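Local coordinates for sensor protein (Haloarcula marismortui ATCC 43049, PDB 3BWL) that probably acts as a sensor histidine kinase passing phosphate from ATP to histidine, the chain here being its ligand-binding PAS domain, at residues 26-31 and 119-124; 76-81 and 105-110. One frame throughout, in Å; residues are numbered along the deposited sequence.

Interaction 1 of 2, residues 26-31 and 119-124; sequences SPDMID and LAISRD. With I3A (1H-indole-3-carbaldehyde), chain F.
R123 grips D28, the residue just before strand 29-33, side-on: NE and NH2 both point at D28 OD2, NH2 at 2.9 Å on its syn lone pair. This is the antiparallel PAS-fold sheet, with 115-124 as its middle strand and 29-33 beside it. Carboxylate and guanidinium planes are turned 32° apart. D28 OD1 is taken chiefly by H106 of the second subunit, so this salt bridge sits at the dimer interface, where R123 also pairs with E104 of that subunit. M29 and S122 exchange two backbone hydrogen bonds, D31 and A120 two more; A120 N to D31 O measures 2.9 Å. On the face of M29 and D31 a water lies 2.7 Å from both D31 OD1 and S122 OG, which Y93 also holds, and near A120 O. Chi1 of 62° sets D31 CG between the backbone N and carbonyl carbon. D31 OD1 lies 3.2 Å from C3' of the bound indole-3-carbaldehyde, and OD2 2.7 Å from its aldehyde O, close enough that the acid probably carries a proton; D66 also hydrogen-bonds the ligand. The other face is greasy: I30 and I121 lie side by side, and I30 CG2 presses tightly on L119 CD1 at 3.4 Å.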
# COMPACT_ATOMS: atom_id res chain seq x y z
N SER A 26 4.07 -4.70 0.45
CA SER A 26 3.24 -4.20 -0.68
C SER A 26 3.79 -4.74 -2.04
O SER A 26 4.95 -4.57 -2.32
CB SER A 26 3.25 -2.67 -0.71
OG SER A 26 2.49 -2.25 -1.84
N PRO A 27 2.94 -5.40 -2.87
CA PRO A 27 3.47 -5.92 -4.16
C PRO A 27 3.87 -4.77 -5.09
O PRO A 27 4.66 -4.98 -6.02
CB PRO A 27 2.33 -6.75 -4.73
CG PRO A 27 1.09 -6.25 -4.02
CD PRO A 27 1.55 -5.82 -2.64
N ASP A 28 3.33 -3.57 -4.84
CA ASP A 28 3.70 -2.37 -5.59
C ASP A 28 4.66 -1.50 -4.77
O ASP A 28 4.70 -1.56 -3.54
CB ASP A 28 2.46 -1.55 -5.98
CG ASP A 28 1.57 -2.26 -6.98
OD1 ASP A 28 2.07 -2.86 -7.95
OD2 ASP A 28 0.35 -2.23 -6.78
N MSE A 29 5.49 -0.76 -5.49
CA MSE A 29 6.51 0.10 -4.86
C MSE A 29 5.83 1.29 -4.20
O MSE A 29 4.84 1.82 -4.77
CB MSE A 29 7.46 0.61 -5.93
CG MSE A 29 8.10 -0.52 -6.72
SE MSE A 29 8.92 0.09 -8.36
CE MSE A 29 10.21 1.32 -7.65
N ILE A 30 6.34 1.71 -3.03
CA ILE A 30 5.81 2.89 -2.35
C ILE A 30 6.94 3.88 -2.02
O ILE A 30 7.99 3.49 -1.50
CB ILE A 30 5.15 2.49 -1.03
CG1 ILE A 30 4.06 1.45 -1.28
CG2 ILE A 30 4.58 3.79 -0.32
CD1 ILE A 30 3.37 0.93 0.06
N ASP A 31 6.75 5.16 -2.32
CA ASP A 31 7.66 6.17 -1.82
C ASP A 31 6.82 7.33 -1.31
O ASP A 31 5.65 7.51 -1.74
CB ASP A 31 8.66 6.63 -2.89
CG ASP A 31 7.99 7.29 -4.09
OD1 ASP A 31 7.64 6.58 -5.07
OD2 ASP A 31 7.87 8.56 -4.09
N LEU A 119 2.31 10.63 -1.45
CA LEU A 119 2.43 9.17 -1.35
C LEU A 119 2.25 8.65 -2.76
O LEU A 119 1.22 8.92 -3.41
CB LEU A 119 1.34 8.65 -0.44
CG LEU A 119 1.20 7.14 -0.21
CD1 LEU A 119 2.51 6.46 0.23
CD2 LEU A 119 0.02 6.90 0.80
N ALA A 120 3.24 7.89 -3.23
CA ALA A 120 3.28 7.38 -4.60
C ALA A 120 3.31 5.87 -4.59
O ALA A 120 4.17 5.27 -3.99
CB ALA A 120 4.48 7.93 -5.36
N ILE A 121 2.33 5.27 -5.24
CA ILE A 121 2.30 3.83 -5.44
C ILE A 121 2.61 3.57 -6.93
O ILE A 121 1.84 3.95 -7.83
CB ILE A 121 0.91 3.21 -5.02
CG1 ILE A 121 0.41 3.76 -3.66
CG2 ILE A 121 0.97 1.69 -5.06
CD1 ILE A 121 1.33 3.58 -2.47
N SER A 122 3.74 2.93 -7.19
CA SER A 122 4.18 2.66 -8.58
C SER A 122 3.95 1.20 -8.96
O SER A 122 4.38 0.28 -8.23
CB SER A 122 5.66 3.03 -8.75
OG SER A 122 5.90 4.39 -8.34
N ARG A 123 3.24 1.00 -10.06
CA ARG A 123 2.92 -0.33 -10.56
C ARG A 123 3.69 -0.59 -11.86
O ARG A 123 3.58 0.17 -12.81
CB ARG A 123 1.41 -0.50 -10.79
CG ARG A 123 1.16 -1.88 -11.28
CD ARG A 123 -0.26 -2.29 -11.16
NE ARG A 123 -0.64 -2.33 -9.73
CZ ARG A 123 -1.86 -2.72 -9.36
NH1 ARG A 123 -2.73 -3.10 -10.33
NH2 ARG A 123 -2.19 -2.74 -8.07
N ASP A 124 4.45 -1.68 -11.88
CA ASP A 124 5.18 -2.11 -13.07
C ASP A 124 4.17 -2.39 -14.21
O ASP A 124 3.20 -3.15 -14.04
CB ASP A 124 5.99 -3.37 -12.73
CG ASP A 124 7.03 -3.73 -13.79
OD1 ASP A 124 6.99 -3.22 -14.94
OD2 ASP A 124 7.95 -4.51 -13.45
O I3A F . 6.80 9.45 -6.42
C3' I3A F . 7.19 8.80 -7.39
C3 I3A F . 7.29 9.45 -8.74
C2 I3A F . 7.83 8.73 -9.84
N I3A F . 7.78 9.66 -10.85
C8 I3A F . 7.30 10.86 -10.44
C9 I3A F . 6.99 10.79 -9.08
C4 I3A F . 6.44 11.90 -8.41
C5 I3A F . 6.25 13.11 -9.12
C6 I3A F . 6.60 13.20 -10.48
C7 I3A F . 7.11 12.06 -11.13
O HOH W 1 4.34 -3.39 -9.44
O HOH W 2 6.38 4.22 -5.70

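Interaction 2 of 2, residues 76-81 and 105-110. With I3A (1H-indole-3-carbaldehyde), chain F.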
# COMPACT_ATOMS: atom_id res chain seq x y z
N THR A 76 6.73 21.00 -11.26
CA THR A 76 5.46 21.37 -11.90
C THR A 76 4.37 20.34 -11.57
O THR A 76 3.24 20.72 -11.20
CB THR A 76 5.62 21.44 -13.43
OG1 THR A 76 6.62 22.43 -13.75
CG2 THR A 76 4.29 21.84 -14.08
N GLN A 77 4.68 19.05 -11.69
CA GLN A 77 3.71 18.01 -11.33
C GLN A 77 3.18 18.19 -9.89
O GLN A 77 1.96 18.21 -9.68
CB GLN A 77 4.35 16.62 -11.45
CG GLN A 77 3.39 15.44 -11.25
CD GLN A 77 2.49 15.20 -12.45
OE1 GLN A 77 1.91 16.14 -13.00
NE2 GLN A 77 2.36 13.94 -12.86
N LEU A 78 4.10 18.30 -8.94
CA LEU A 78 3.72 18.33 -7.49
C LEU A 78 2.96 19.61 -7.11
O LEU A 78 1.98 19.55 -6.35
CB LEU A 78 4.96 18.18 -6.62
CG LEU A 78 5.78 16.90 -6.77
CD1 LEU A 78 7.04 16.90 -5.85
CD2 LEU A 78 4.87 15.68 -6.49
N SER A 79 3.39 20.74 -7.66
CA SER A 79 2.77 22.03 -7.31
C SER A 79 1.30 22.13 -7.77
O SER A 79 0.53 22.90 -7.20
CB SER A 79 3.59 23.21 -7.84
OG SER A 79 3.62 23.20 -9.25
N GLY A 80 0.92 21.34 -8.78
CA GLY A 80 -0.46 21.36 -9.30
C GLY A 80 -1.47 20.60 -8.42
O GLY A 80 -2.66 20.80 -8.57
N PHE A 81 -0.99 19.75 -7.52
CA PHE A 81 -1.88 18.96 -6.62
C PHE A 81 -2.54 19.78 -5.51
O PHE A 81 -1.87 20.53 -4.79
CB PHE A 81 -1.09 17.83 -5.96
CG PHE A 81 -0.98 16.61 -6.79
CD1 PHE A 81 -0.18 16.59 -7.93
CD2 PHE A 81 -1.68 15.43 -6.42
CE1 PHE A 81 -0.05 15.43 -8.70
CE2 PHE A 81 -1.56 14.26 -7.23
CZ PHE A 81 -0.76 14.28 -8.34
N VAL A 105 2.35 5.47 -11.98
CA VAL A 105 2.41 6.01 -10.63
C VAL A 105 1.04 6.51 -10.25
O VAL A 105 0.39 7.24 -11.04
CB VAL A 105 3.38 7.24 -10.55
CG1 VAL A 105 3.49 7.71 -9.14
CG2 VAL A 105 4.76 6.88 -11.05
N HIS A 106 0.54 6.07 -9.10
CA HIS A 106 -0.69 6.68 -8.54
C HIS A 106 -0.22 7.57 -7.38
O HIS A 106 0.25 7.07 -6.36
CB HIS A 106 -1.69 5.59 -8.05
CG HIS A 106 -3.09 6.07 -7.89
ND1 HIS A 106 -4.14 5.22 -7.59
CD2 HIS A 106 -3.64 7.31 -8.00
CE1 HIS A 106 -5.27 5.91 -7.52
NE2 HIS A 106 -5.00 7.18 -7.78
N LEU A 107 -0.35 8.90 -7.57
CA LEU A 107 0.21 9.83 -6.65
C LEU A 107 -0.88 10.58 -5.87
O LEU A 107 -1.90 11.00 -6.45
CB LEU A 107 1.07 10.84 -7.43
CG LEU A 107 1.84 11.93 -6.68
CD1 LEU A 107 2.92 11.28 -5.85
CD2 LEU A 107 2.51 12.85 -7.68
N LEU A 108 -0.64 10.76 -4.58
CA LEU A 108 -1.59 11.42 -3.67
C LEU A 108 -0.89 12.54 -2.93
O LEU A 108 0.20 12.33 -2.43
CB LEU A 108 -2.06 10.39 -2.62
CG LEU A 108 -2.86 10.94 -1.42
CD1 LEU A 108 -4.23 11.58 -1.84
CD2 LEU A 108 -3.08 9.87 -0.36
N ARG A 109 -1.50 13.74 -2.84
CA ARG A 109 -0.99 14.76 -1.93
C ARG A 109 -1.85 14.65 -0.68
O ARG A 109 -3.08 14.58 -0.80
CB ARG A 109 -1.15 16.19 -2.53
CG ARG A 109 -0.62 17.28 -1.57
CD ARG A 109 -0.49 18.67 -2.23
NE ARG A 109 0.71 19.34 -1.72
CZ ARG A 109 1.43 20.24 -2.38
NH1 ARG A 109 1.08 20.67 -3.59
NH2 ARG A 109 2.52 20.74 -1.81
N PHE A 110 -1.23 14.61 0.49
CA PHE A 110 -2.02 14.49 1.74
C PHE A 110 -1.25 14.95 2.93
O PHE A 110 -0.05 15.23 2.85
CB PHE A 110 -2.55 13.06 1.93
CG PHE A 110 -1.53 12.06 2.45
CD1 PHE A 110 -1.87 11.19 3.48
CD2 PHE A 110 -0.24 11.97 1.91
CE1 PHE A 110 -0.96 10.23 3.93
CE2 PHE A 110 0.67 11.01 2.37
CZ PHE A 110 0.30 10.16 3.37
O I3A F . 6.80 9.45 -6.42
C3' I3A F . 7.19 8.80 -7.39
C3 I3A F . 7.29 9.45 -8.74
C2 I3A F . 7.83 8.73 -9.84
N I3A F . 7.78 9.66 -10.85
C8 I3A F . 7.30 10.86 -10.44
C9 I3A F . 6.99 10.79 -9.08
C4 I3A F . 6.44 11.90 -8.41
C5 I3A F . 6.25 13.11 -9.12
C6 I3A F . 6.60 13.20 -10.48
C7 I3A F . 7.11 12.06 -11.13
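R109 and F81 meet where the end of helix 71-79 turns off against strand 100-112, a helix-to-sheet contact of the PAS fold; Q77, L78 and V105 of these segments are among the residues lining the ligand pocket. Take R109 from its root. CB rests on F81 CB at 3.8 Å and also touches the ring at CD2. CD passes F81 O and CB. After a bend at chi3 the guanidinium arrives at F81 O. R109 is modelled in two conformers and touches a crystal neighbour; in the conformer described, NH1 gives F81 O a hydrogen bond of 3.2 Å with an N-H...O angle of 152°, the donor tilted 20° from the carbonyl plane. L78 O is slightly nearer NH1, at 3.1 Å, but the angle is too poor for a hydrogen bond. NH2 turns elsewhere, to a salt bridge with D116, so the arginine spans from the helix end to strand 115-124.

The F81 ring stands 66° from the guanidinium plane and crosses L107 obliquely. Its CZ sits 3.6 Å from L107 CD2, while L107 O lies at the ring edge, 3.4 Å from CE2. R87 adds a cation-pi contact to the same ring. L107 CD2 also meets L78 CD2, the two leucines crossing at about a right angle. That L78 methyl meets the benzo edge of the indole-3-carbaldehyde as well, 3.9 Å from its C5, so one branch serves both helix-strand packing and ligand binding. Two residues before L107, V105 CG2 lies over a face of the five-membered ring, 3.8 Å from C2.

Overall arrangement
Both contacts line the same indole-3-carbaldehyde pocket, and strands 115-124 and 100-112 are neighbours in the sheet, so they share a framework: L119 and I121 pair with L108 and H106 by backbone bonds, and A120 CB packs on L107 CD1. Interaction 1 is wholly buried, its centre about 7 Å from the chain centre, and joins strand to strand with regular backbone bonds. Interaction 2 is partly buried, its centre about 12 Å out, and sets a helix end on the sheet mainly through side chains. D31 and the A120 methyl meet the aldehyde; L78, Q77 and V105 bring carbon to the indole. Both contacts also reach the second subunit.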